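Local coordinates for possible protein of nuclear scaffold (Encephalitozoon cuniculi, PDB 3KAE) that probably serves as the Cdc27 (APC3) subunit of the anaphase-promoting complex, this chain being its N-terminal, homodimer-forming tetratricopeptide repeat domain, at residues Y49-L53 and C71-K75; R130-I134 and N152-K158; E179-D183 and L195-Y199. One frame throughout, in Å; residues are numbered along the deposited sequence.

In the fold
In this all-helical tetratricopeptide superhelix, contacts 1 and 2 join the first turn of one helix to the closing turn of the next, consistent with a B helix meeting the following A helix, less surely in contact 2; contact 3 lies along two consecutive helices. Contact 1 is partly buried and mainly apolar, one hydrogen bond at its exposed edge; contact 2 lies at the surface and relies more on charge. Contact 3, also partly buried, pairs roughly antiparallel segments through a buried carboxylate. Contacts 1 and 3 lie on opposite sides of the chain's centre, their centres 38 Å apart, each reaching the second subunit. Contacts 2 and 3 touch, Leu154 CD1 lying 4.2 Å from Tyr180 CE1.

Contact 1: residues Y49-L53 and C71-K75; sequences YTRAL and CYKKK
Cys71 and Leu53 form the apolar centre, with Leu53 CG 3.6 Å from Cys71 CB. The first turn of helix 49-57 here meets the last turn of helix 62-74, so closely that the CA atoms of Tyr49 and Cys71 are 4.9 Å apart. A small residue such as cysteine suits this approach: its CB lies 3.9 Å from Tyr49 CB, and its SG lies 3.8 Å from both Tyr49 O and Ala52 CB. Alanine likewise takes up little room on the facing helix. Leu53, in the mt rotamer, sets CD2 over the Tyr72 ring, 3.9 Å from its centroid, a CH-pi contact; the Tyr72 CA-to-CB bond points away, but its ring swings back.

On the other flank Lys74 places CG over the Tyr49 ring, 3.5 Å from the centroid and 11° off the normal, a CH-pi use of a lysine's aliphatic part. Lys75 (phi/psi -90/7) is the first residue to leave the helix. Lys75 CD packs 3.5 Å from Leu53 CD1, and the p wells of chi3 and chi4 curl the chain so that Lys75 NZ donates to Thr50 OG1 at 2.7 Å.

This is the inter-repeat junction of a tetratricopeptide array, helix B against the following helix A. Helix 36-45 lines one side through Leu43 and Tyr44, helix 78-89 covers Tyr72, and Arg51 packs on Met240 of the second subunit.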
ATOM      1  N   TYR C  49       3.238  -0.993  11.091  1.00 53.84           N
ATOM      2  CA  TYR C  49       4.603  -0.486  11.126  1.00 61.65           C
ATOM      3  C   TYR C  49       5.431  -1.035  12.290  1.00 63.13           C
ATOM      4  O   TYR C  49       6.599  -1.408  12.114  1.00 61.11           O
ATOM      5  CB  TYR C  49       4.583   1.056  11.085  1.00 55.30           C
ATOM      6  CG  TYR C  49       3.600   1.565  10.055  1.00 46.64           C
ATOM      7  CD1 TYR C  49       3.816   1.337   8.702  1.00 36.50           C
ATOM      8  CD2 TYR C  49       2.439   2.218  10.428  1.00 46.60           C
ATOM      9  CE1 TYR C  49       2.927   1.753   7.760  1.00 40.73           C
ATOM     10  CE2 TYR C  49       1.532   2.651   9.477  1.00 42.14           C
ATOM     11  CZ  TYR C  49       1.786   2.421   8.143  1.00 48.59           C
ATOM     12  OH  TYR C  49       0.895   2.833   7.173  1.00 38.12           O
ATOM     13  N   THR C  50       4.830  -1.102  13.473  1.00 66.79           N
ATOM     14  CA  THR C  50       5.540  -1.630  14.635  1.00 53.02           C
ATOM     15  C   THR C  50       5.899  -3.098  14.431  1.00 58.69           C
ATOM     16  O   THR C  50       6.994  -3.528  14.804  1.00 62.62           O
ATOM     17  CB  THR C  50       4.725  -1.465  15.913  1.00 61.58           C
ATOM     18  OG1 THR C  50       4.216  -0.129  15.982  1.00 84.68           O
ATOM     19  CG2 THR C  50       5.591  -1.748  17.135  1.00 68.37           C
ATOM     20  N   ARG C  51       4.990  -3.862  13.827  1.00 51.10           N
ATOM     21  CA  ARG C  51       5.266  -5.262  13.541  1.00 69.59           C
ATOM     22  C   ARG C  51       6.346  -5.404  12.476  1.00 62.43           C
ATOM     23  O   ARG C  51       7.223  -6.272  12.574  1.00 67.39           O
ATOM     24  CB  ARG C  51       3.985  -6.001  13.115  1.00 65.46           C
ATOM     25  CG  ARG C  51       3.051  -6.312  14.272  1.00 73.92           C
ATOM     26  CD  ARG C  51       1.884  -7.172  13.842  1.00 66.16           C
ATOM     27  NE  ARG C  51       2.305  -8.498  13.403  1.00 63.46           N
ATOM     28  CZ  ARG C  51       1.559  -9.316  12.662  1.00 64.29           C
ATOM     29  NH1 ARG C  51       0.342  -8.949  12.262  1.00 67.05           N
ATOM     30  NH2 ARG C  51       2.038 -10.497  12.306  1.00 61.90           N
ATOM     31  N   ALA C  52       6.283  -4.550  11.461  1.00 52.37           N
ATOM     32  CA  ALA C  52       7.255  -4.611  10.389  1.00 44.54           C
ATOM     33  C   ALA C  52       8.646  -4.303  10.938  1.00 45.05           C
ATOM     34  O   ALA C  52       9.634  -4.887  10.502  1.00 57.54           O
ATOM     35  CB  ALA C  52       6.870  -3.630   9.241  1.00 40.80           C
ATOM     36  N   LEU C  53       8.719  -3.365  11.884  1.00 60.16           N
ATOM     37  CA  LEU C  53       9.999  -2.970  12.477  1.00 64.81           C
ATOM     38  C   LEU C  53      10.642  -4.149  13.207  1.00 77.58           C
ATOM     39  O   LEU C  53      11.865  -4.347  13.151  1.00 67.16           O
ATOM     40  CB  LEU C  53       9.817  -1.785  13.425  1.00 61.62           C
ATOM     41  CG  LEU C  53       9.737  -0.387  12.778  1.00 63.71           C
ATOM     42  CD1 LEU C  53       9.259   0.656  13.770  1.00 59.87           C
ATOM     43  CD2 LEU C  53      11.080   0.039  12.181  1.00 47.25           C
ATOM     44  N   CYS C  71       8.671   3.188   8.322  1.00 46.58           N
ATOM     45  CA  CYS C  71       7.899   2.761   9.489  1.00 46.69           C
ATOM     46  C   CYS C  71       8.090   3.753  10.607  1.00 41.12           C
ATOM     47  O   CYS C  71       7.135   4.138  11.273  1.00 53.68           O
ATOM     48  CB  CYS C  71       8.317   1.352   9.980  1.00 44.22           C
ATOM     49  SG  CYS C  71       7.954  -0.010   8.840  1.00 47.90           S
ATOM     50  N   TYR C  72       9.336   4.164  10.817  1.00 54.10           N
ATOM     51  CA  TYR C  72       9.652   5.205  11.800  1.00 43.81           C
ATOM     52  C   TYR C  72       8.931   6.513  11.526  1.00 59.51           C
ATOM     53  O   TYR C  72       8.470   7.172  12.452  1.00 59.62           O
ATOM     54  CB  TYR C  72      11.159   5.428  11.895  1.00 58.03           C
ATOM     55  CG  TYR C  72      11.876   4.377  12.725  1.00 58.34           C
ATOM     56  CD1 TYR C  72      11.362   3.964  13.949  1.00 59.05           C
ATOM     57  CD2 TYR C  72      13.064   3.809  12.286  1.00 64.14           C
ATOM     58  CE1 TYR C  72      12.013   2.993  14.720  1.00 61.94           C
ATOM     59  CE2 TYR C  72      13.715   2.845  13.039  1.00 78.75           C
ATOM     60  CZ  TYR C  72      13.185   2.443  14.251  1.00 71.16           C
ATOM     61  OH  TYR C  72      13.837   1.494  14.992  1.00 82.67           O
ATOM     62  N   LYS C  73       8.828   6.881  10.253  1.00 65.43           N
ATOM     63  CA  LYS C  73       8.159   8.114   9.878  1.00 56.73           C
ATOM     64  C   LYS C  73       6.662   8.027  10.181  1.00 52.49           C
ATOM     65  O   LYS C  73       6.067   8.972  10.690  1.00 56.67           O
ATOM     66  CB  LYS C  73       8.412   8.439   8.403  1.00 57.85           C
ATOM     67  CG  LYS C  73       7.806   9.769   7.924  1.00 44.61           C
ATOM     68  CD  LYS C  73       8.119  10.007   6.449  1.00 55.91           C
ATOM     69  CE  LYS C  73       7.501  11.307   5.954  1.00 63.75           C
ATOM     70  NZ  LYS C  73       6.018  11.231   5.999  1.00 71.77           N
ATOM     71  N   LYS C  74       6.050   6.890   9.871  1.00 52.13           N
ATOM     72  CA  LYS C  74       4.644   6.676  10.219  1.00 48.88           C
ATOM     73  C   LYS C  74       4.420   6.818  11.721  1.00 51.24           C
ATOM     74  O   LYS C  74       3.374   7.286  12.168  1.00 61.25           O
ATOM     75  CB  LYS C  74       4.193   5.286   9.787  1.00 51.69           C
ATOM     76  CG  LYS C  74       4.054   5.097   8.310  1.00 48.32           C
ATOM     77  CD  LYS C  74       2.981   5.995   7.750  1.00 42.80           C
ATOM     78  CE  LYS C  74       2.860   5.790   6.259  1.00 54.31           C
ATOM     79  NZ  LYS C  74       1.735   6.579   5.679  1.00 64.11           N
ATOM     80  N   LYS C  75       5.411   6.397  12.494  1.00 53.51           N
ATOM     81  CA  LYS C  75       5.339   6.450  13.948  1.00 55.93           C
ATOM     82  C   LYS C  75       5.890   7.774  14.472  1.00 71.67           C
ATOM     83  O   LYS C  75       6.029   7.965  15.677  1.00 79.05           O
ATOM     84  CB  LYS C  75       6.111   5.272  14.552  1.00 65.02           C
ATOM     85  CG  LYS C  75       5.509   3.900  14.208  1.00 67.41           C
ATOM     86  CD  LYS C  75       6.536   2.783  14.319  1.00 76.62           C
ATOM     87  CE  LYS C  75       6.957   2.533  15.766  1.00 87.21           C
ATOM     88  NZ  LYS C  75       5.885   1.900  16.577  1.00 86.36           N
TER

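Contact 2: residues R130-I134 and N152-K158; sequences REEGI and NLLLENK
A carboxylate hangs over the face of a guanidinium group here: Glu156 OE2 lies 3.0 Å from Arg130 NH1 but well out of the guanidinium plane, so the salt bridge is one of charges, with no N-H pointing at the oxygen. The setting is consistent with a tetratricopeptide inter-repeat junction, in which the first turn of helix 130-143, probably the B helix of its repeat, meets the end of helix 147-155, the following A helix. The nearest CA atoms are those of Ile134 and Leu153, at 7.0 Å.

Arginine suits its place through its length: chi1 t carries the chain toward the partner, the p chi2 bends it, and the guanidinium arrives at Glu156 and Asn152. Leu155 CD2 is an apolar neighbour, 4.0 Å from Arg130 NH1. Asn152 OD1 comes within 3.1 Å of Arg130 NH1, while Asn152 ND2 is hydrogen-bonded to Ser148 O one turn earlier. Ile134 supplies the apolar part, its CG2 lying 4.0 Å from Leu153 CD2; Leu153 continues inward onto Tyr137, Val138 and Phe141 of helix 130-143.

The second helix ends in a Schellman motif. Asn157 takes positive phi (56/17), a conformation asparagine tolerates better than most residues, and the chain turns back as Asn157 N donates to Leu154 O at 2.9 Å. The second bond of the motif, Lys158 N to Leu153 O, is weak and less certain. Lys158 also completes a three-residue salt-bridge network: Lys158 NZ stands 3.6 Å from Glu156 OE1, a long bridge.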
ATOM      1  N   ARG C 130      14.426  23.008   8.831  1.00 75.90           N
ATOM      2  CA  ARG C 130      13.939  23.391   7.511  1.00 66.84           C
ATOM      3  C   ARG C 130      15.067  23.625   6.502  1.00 65.57           C
ATOM      4  O   ARG C 130      15.022  23.082   5.395  1.00 62.14           O
ATOM      5  CB  ARG C 130      13.019  24.614   7.617  1.00 75.10           C
ATOM      6  CG  ARG C 130      12.286  24.971   6.334  1.00 72.63           C
ATOM      7  CD  ARG C 130      11.883  23.726   5.578  1.00 69.70           C
ATOM      8  NE  ARG C 130      11.113  24.014   4.373  1.00 83.06           N
ATOM      9  CZ  ARG C 130       9.826  23.717   4.222  1.00 90.93           C
ATOM     10  NH1 ARG C 130       9.203  23.999   3.086  1.00 69.64           N
ATOM     11  NH2 ARG C 130       9.164  23.128   5.204  1.00112.21           N
ATOM     12  N   GLU C 131      16.073  24.409   6.891  1.00 65.62           N
ATOM     13  CA  GLU C 131      17.170  24.768   5.988  1.00 71.76           C
ATOM     14  C   GLU C 131      17.925  23.539   5.490  1.00 69.65           C
ATOM     15  O   GLU C 131      18.182  23.413   4.287  1.00 71.21           O
ATOM     16  CB  GLU C 131      18.138  25.773   6.642  1.00 62.94           C
ATOM     17  N   GLU C 132      18.279  22.640   6.410  1.00 69.38           N
ATOM     18  CA  GLU C 132      18.910  21.368   6.036  1.00 59.63           C
ATOM     19  C   GLU C 132      17.992  20.538   5.128  1.00 58.58           C
ATOM     20  O   GLU C 132      18.443  19.918   4.156  1.00 60.98           O
ATOM     21  CB  GLU C 132      19.291  20.553   7.269  1.00 71.20           C
ATOM     22  CG  GLU C 132      19.979  19.227   6.925  1.00 91.06           C
ATOM     23  CD  GLU C 132      20.142  18.292   8.118  1.00 94.88           C
ATOM     24  OE1 GLU C 132      19.895  18.717   9.266  1.00112.95           O
ATOM     25  OE2 GLU C 132      20.530  17.125   7.904  1.00 79.92           O
ATOM     26  N   GLY C 133      16.702  20.536   5.452  1.00 46.73           N
ATOM     27  CA  GLY C 133      15.703  19.875   4.627  1.00 53.45           C
ATOM     28  C   GLY C 133      15.699  20.377   3.196  1.00 68.06           C
ATOM     29  O   GLY C 133      15.720  19.585   2.248  1.00 53.25           O
ATOM     30  N   ILE C 134      15.671  21.700   3.045  1.00 72.41           N
ATOM     31  CA  ILE C 134      15.733  22.331   1.734  1.00 68.43           C
ATOM     32  C   ILE C 134      16.945  21.827   0.965  1.00 66.52           C
ATOM     33  O   ILE C 134      16.856  21.558  -0.237  1.00 58.54           O
ATOM     34  CB  ILE C 134      15.783  23.877   1.865  1.00 68.55           C
ATOM     35  CG1 ILE C 134      14.386  24.414   2.172  1.00 63.86           C
ATOM     36  CG2 ILE C 134      16.332  24.513   0.599  1.00 48.56           C
ATOM     37  CD1 ILE C 134      14.385  25.652   3.013  1.00 70.84           C
ATOM     38  N   ASN C 152       8.022  21.767  -2.218  1.00 43.55           N
ATOM     39  CA  ASN C 152       8.645  22.476  -1.109  1.00 44.18           C
ATOM     40  C   ASN C 152       9.615  23.546  -1.582  1.00 60.81           C
ATOM     41  O   ASN C 152       9.757  24.589  -0.940  1.00 47.06           O
ATOM     42  CB  ASN C 152       9.376  21.510  -0.162  1.00 50.57           C
ATOM     43  CG  ASN C 152       8.441  20.849   0.811  1.00 57.21           C
ATOM     44  OD1 ASN C 152       8.096  21.423   1.838  1.00 47.14           O
ATOM     45  ND2 ASN C 152       7.998  19.640   0.477  1.00 40.94           N
ATOM     46  N   LEU C 153      10.305  23.258  -2.680  1.00 59.26           N
ATOM     47  CA  LEU C 153      11.223  24.213  -3.262  1.00 57.54           C
ATOM     48  C   LEU C 153      10.457  25.352  -3.937  1.00 64.58           C
ATOM     49  O   LEU C 153      10.831  26.528  -3.814  1.00 53.83           O
ATOM     50  CB  LEU C 153      12.186  23.521  -4.224  1.00 55.14           C
ATOM     51  CG  LEU C 153      13.231  22.667  -3.499  1.00 60.47           C
ATOM     52  CD1 LEU C 153      14.186  22.009  -4.493  1.00 66.46           C
ATOM     53  CD2 LEU C 153      14.000  23.504  -2.482  1.00 53.58           C
ATOM     54  N   LEU C 154       9.370  25.017  -4.625  1.00 47.71           N
ATOM     55  CA  LEU C 154       8.515  26.053  -5.177  1.00 49.11           C
ATOM     56  C   LEU C 154       7.960  26.931  -4.059  1.00 61.78           C
ATOM     57  O   LEU C 154       8.022  28.164  -4.108  1.00 64.75           O
ATOM     58  CB  LEU C 154       7.389  25.458  -6.004  1.00 42.93           C
ATOM     59  CG  LEU C 154       7.801  24.805  -7.324  1.00 58.24           C
ATOM     60  CD1 LEU C 154       6.577  24.268  -8.048  1.00 47.58           C
ATOM     61  CD2 LEU C 154       8.571  25.764  -8.216  1.00 62.19           C
ATOM     62  N   LEU C 155       7.415  26.286  -3.043  1.00 65.07           N
ATOM     63  CA  LEU C 155       6.873  26.983  -1.889  1.00 59.33           C
ATOM     64  C   LEU C 155       7.873  27.972  -1.290  1.00 63.98           C
ATOM     65  O   LEU C 155       7.497  29.073  -0.883  1.00 71.86           O
ATOM     66  CB  LEU C 155       6.442  25.964  -0.831  1.00 66.59           C
ATOM     67  CG  LEU C 155       5.966  26.524   0.504  1.00 69.22           C
ATOM     68  CD1 LEU C 155       4.684  27.284   0.298  1.00 62.95           C
ATOM     69  CD2 LEU C 155       5.772  25.406   1.528  1.00 79.35           C
ATOM     70  N   GLU C 156       9.145  27.582  -1.243  1.00 55.68           N
ATOM     71  CA  GLU C 156      10.185  28.417  -0.644  1.00 74.00           C
ATOM     72  C   GLU C 156      10.847  29.337  -1.668  1.00 79.49           C
ATOM     73  O   GLU C 156      11.758  30.086  -1.331  1.00 87.24           O
ATOM     74  CB  GLU C 156      11.257  27.545   0.021  1.00 72.97           C
ATOM     75  CG  GLU C 156      10.759  26.691   1.189  1.00 80.22           C
ATOM     76  CD  GLU C 156      10.342  27.525   2.381  1.00 93.80           C
ATOM     77  OE1 GLU C 156      10.676  28.732   2.415  1.00109.68           O
ATOM     78  OE2 GLU C 156       9.680  26.971   3.284  1.00 80.50           O
ATOM     79  N   ASN C 157      10.385  29.265  -2.913  1.00 62.79           N
ATOM     80  CA  ASN C 157      11.006  29.969  -4.025  1.00 67.87           C
ATOM     81  C   ASN C 157      12.483  29.606  -4.155  1.00 80.98           C
ATOM     82  O   ASN C 157      13.245  30.309  -4.815  1.00 91.25           O
ATOM     83  CB  ASN C 157      10.828  31.482  -3.862  1.00 68.33           C
ATOM     84  CG  ASN C 157      11.152  32.253  -5.136  1.00 89.85           C
ATOM     85  OD1 ASN C 157      10.834  31.808  -6.248  1.00 66.14           O
ATOM     86  ND2 ASN C 157      11.782  33.423  -4.978  1.00 95.22           N
ATOM     87  N   LYS C 158      12.885  28.506  -3.523  1.00 73.30           N
ATOM     88  CA  LYS C 158      14.289  28.088  -3.530  1.00 64.89           C
ATOM     89  C   LYS C 158      14.608  26.992  -4.555  1.00 59.57           C
ATOM     90  O   LYS C 158      15.575  26.243  -4.407  1.00 61.66           O
ATOM     91  CB  LYS C 158      14.762  27.680  -2.123  1.00 52.35           C
ATOM     92  CG  LYS C 158      15.793  28.621  -1.498  1.00 77.35           C
ATOM     93  CD  LYS C 158      15.143  29.728  -0.692  1.00 90.08           C
ATOM     94  CE  LYS C 158      14.518  29.186   0.580  1.00101.48           C
ATOM     95  NZ  LYS C 158      13.792  30.228   1.356  1.00108.02           N
TER

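Contact 3: residues E179-D183 and L195-Y199; sequences EYVSD and LVKKY
Segments 179-183 and 195-199 run roughly antiparallel, with an axis angle of 147° and closest approach of 12.1 Å. They belong to consecutive helices, 176-190 and 193-200, joined by a short turn in the C-terminal part of this tetratricopeptide domain and packed against helix 206-220. The CA atoms of Asp183 and Leu195 come nearest, at 7.0 Å, those of Tyr180 and Tyr199 standing 9.4 Å apart, so long side chains such as Lys198 and Tyr199 do most of the bridging.

Asp183 (chi1 m), buried and facing the partner helix, supplies the main acceptor. Asp183 OD2 receives two hydrogen bonds, from Lys198 NZ and Tyr199 OH, each at 2.6 Å. Lysine fits because Lys198, t at all four chi angles, reaches across, and its NZ also donates to Glu179 OE2 at 2.8 Å. Glu179 and Asp183 are one turn apart, so one ammonium bridges both carboxylates.

Tyr199 lays its hydroxyl 3.4 Å from Tyr180 CA, and its CE1 is 4.2 Å from Tyr180 CD2. Its ring stacks on Phe210. The Tyr180 hydroxyl is hydrogen-bonded to Glu151 and its ring meets Phe23 of the second subunit edge-to-face. Leu195 closes the other end, CD2 3.5 Å from Asp183 O.

The chemistry implies that the buried charge of Asp183 is neutralised by the ammonium of Lys198, shared with Glu179, while the Tyr199 hydroxyl adds a hydrogen bond to OD2; between these segments the bonding is mainly polar.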
ATOM      1  N   GLU C 179       8.157  21.050 -17.342  1.00 61.27           N
ATOM      2  CA  GLU C 179       7.425  22.214 -17.834  1.00 56.70           C
ATOM      3  C   GLU C 179       6.518  22.782 -16.743  1.00 63.94           C
ATOM      4  O   GLU C 179       6.314  23.987 -16.652  1.00 62.70           O
ATOM      5  CB  GLU C 179       6.600  21.827 -19.059  1.00 51.87           C
ATOM      6  CG  GLU C 179       5.576  22.862 -19.465  1.00 90.88           C
ATOM      7  CD  GLU C 179       4.871  22.494 -20.749  1.00101.06           C
ATOM      8  OE1 GLU C 179       5.220  21.439 -21.325  1.00102.80           O
ATOM      9  OE2 GLU C 179       3.973  23.257 -21.173  1.00 99.39           O
ATOM     10  N   TYR C 180       5.975  21.903 -15.905  1.00 67.47           N
ATOM     11  CA  TYR C 180       5.112  22.342 -14.816  1.00 46.00           C
ATOM     12  C   TYR C 180       5.908  23.164 -13.816  1.00 59.42           C
ATOM     13  O   TYR C 180       5.422  24.158 -13.264  1.00 51.13           O
ATOM     14  CB  TYR C 180       4.464  21.152 -14.121  1.00 66.31           C
ATOM     15  CG  TYR C 180       4.007  21.432 -12.707  1.00 49.21           C
ATOM     16  CD1 TYR C 180       4.852  21.211 -11.634  1.00 48.85           C
ATOM     17  CD2 TYR C 180       2.728  21.912 -12.445  1.00 60.57           C
ATOM     18  CE1 TYR C 180       4.439  21.455 -10.328  1.00 45.62           C
ATOM     19  CE2 TYR C 180       2.309  22.171 -11.143  1.00 42.19           C
ATOM     20  CZ  TYR C 180       3.174  21.937 -10.096  1.00 48.42           C
ATOM     21  OH  TYR C 180       2.766  22.180  -8.815  1.00 49.53           O
ATOM     22  N   VAL C 181       7.141  22.734 -13.590  1.00 46.27           N
ATOM     23  CA  VAL C 181       8.032  23.440 -12.700  1.00 59.25           C
ATOM     24  C   VAL C 181       8.441  24.796 -13.293  1.00 62.03           C
ATOM     25  O   VAL C 181       8.456  25.797 -12.594  1.00 56.07           O
ATOM     26  CB  VAL C 181       9.293  22.618 -12.415  1.00 59.32           C
ATOM     27  CG1 VAL C 181      10.162  23.321 -11.392  1.00 49.99           C
ATOM     28  CG2 VAL C 181       8.926  21.212 -11.931  1.00 59.26           C
ATOM     29  N   SER C 182       8.779  24.809 -14.580  1.00 60.37           N
ATOM     30  CA  SER C 182       9.134  26.033 -15.281  1.00 60.83           C
ATOM     31  C   SER C 182       8.017  27.063 -15.163  1.00 73.75           C
ATOM     32  O   SER C 182       8.259  28.231 -14.827  1.00 61.58           O
ATOM     33  CB  SER C 182       9.400  25.739 -16.754  1.00 67.08           C
ATOM     34  OG  SER C 182      10.347  24.701 -16.913  1.00 88.02           O
ATOM     35  N   ASP C 183       6.795  26.620 -15.450  1.00 51.52           N
ATOM     36  CA  ASP C 183       5.641  27.495 -15.411  1.00 61.48           C
ATOM     37  C   ASP C 183       5.451  28.082 -14.028  1.00 72.65           C
ATOM     38  O   ASP C 183       5.161  29.282 -13.882  1.00 75.60           O
ATOM     39  CB  ASP C 183       4.386  26.753 -15.854  1.00 63.08           C
ATOM     40  CG  ASP C 183       4.417  26.392 -17.324  1.00 77.09           C
ATOM     41  OD1 ASP C 183       5.410  26.721 -18.007  1.00 82.21           O
ATOM     42  OD2 ASP C 183       3.444  25.774 -17.801  1.00 76.56           O
ATOM     43  N   LEU C 195      -0.754  31.911 -17.950  1.00 72.39           N
ATOM     44  CA  LEU C 195      -0.356  30.659 -17.309  1.00 68.72           C
ATOM     45  C   LEU C 195      -1.527  30.040 -16.549  1.00 77.43           C
ATOM     46  O   LEU C 195      -1.803  28.838 -16.674  1.00 57.86           O
ATOM     47  CB  LEU C 195       0.834  30.889 -16.367  1.00 65.70           C
ATOM     48  CG  LEU C 195       2.210  30.286 -16.716  1.00 75.33           C
ATOM     49  CD1 LEU C 195       2.363  29.931 -18.195  1.00 62.26           C
ATOM     50  CD2 LEU C 195       3.362  31.187 -16.251  1.00 64.87           C
ATOM     51  N   VAL C 196      -2.213  30.875 -15.772  1.00 68.78           N
ATOM     52  CA  VAL C 196      -3.385  30.462 -15.002  1.00 70.94           C
ATOM     53  C   VAL C 196      -4.480  29.907 -15.895  1.00 70.49           C
ATOM     54  O   VAL C 196      -5.125  28.918 -15.564  1.00 71.98           O
ATOM     55  CB  VAL C 196      -3.983  31.649 -14.222  1.00 80.76           C
ATOM     56  CG1 VAL C 196      -5.277  31.224 -13.534  1.00 76.29           C
ATOM     57  CG2 VAL C 196      -2.980  32.191 -13.214  1.00 80.26           C
ATOM     58  N   LYS C 197      -4.697  30.566 -17.024  1.00 77.92           N
ATOM     59  CA  LYS C 197      -5.728  30.160 -17.968  1.00 79.00           C
ATOM     60  C   LYS C 197      -5.327  28.851 -18.637  1.00 83.42           C
ATOM     61  O   LYS C 197      -6.169  28.011 -18.924  1.00 77.27           O
ATOM     62  CB  LYS C 197      -5.945  31.256 -19.015  1.00 73.88           C
ATOM     63  N   LYS C 198      -4.032  28.687 -18.869  1.00 62.17           N
ATOM     64  CA  LYS C 198      -3.511  27.485 -19.498  1.00 71.74           C
ATOM     65  C   LYS C 198      -3.772  26.237 -18.641  1.00 85.13           C
ATOM     66  O   LYS C 198      -4.175  25.190 -19.149  1.00 93.00           O
ATOM     67  CB  LYS C 198      -2.012  27.642 -19.747  1.00 70.22           C
ATOM     68  CG  LYS C 198      -1.274  26.318 -19.957  1.00 63.09           C
ATOM     69  CD  LYS C 198       0.234  26.495 -19.844  1.00 71.71           C
ATOM     70  CE  LYS C 198       0.962  25.242 -20.326  1.00 80.74           C
ATOM     71  NZ  LYS C 198       2.444  25.337 -20.209  1.00 77.71           N
ATOM     72  N   TYR C 199      -3.549  26.359 -17.336  1.00 83.82           N
ATOM     73  CA  TYR C 199      -3.706  25.237 -16.410  1.00 69.65           C
ATOM     74  C   TYR C 199      -5.135  25.094 -15.888  1.00 72.46           C
ATOM     75  O   TYR C 199      -5.470  24.106 -15.246  1.00 63.95           O
ATOM     76  CB  TYR C 199      -2.731  25.376 -15.242  1.00 59.12           C
ATOM     77  CG  TYR C 199      -1.319  24.961 -15.589  1.00 69.41           C
ATOM     78  CD1 TYR C 199      -0.898  23.652 -15.395  1.00 62.11           C
ATOM     79  CD2 TYR C 199      -0.409  25.872 -16.118  1.00 70.29           C
ATOM     80  CE1 TYR C 199       0.384  23.258 -15.714  1.00 59.46           C
ATOM     81  CE2 TYR C 199       0.886  25.485 -16.443  1.00 58.16           C
ATOM     82  CZ  TYR C 199       1.272  24.158 -16.231  1.00 54.78           C
ATOM     83  OH  TYR C 199       2.541  23.716 -16.535  1.00 50.18           O
TER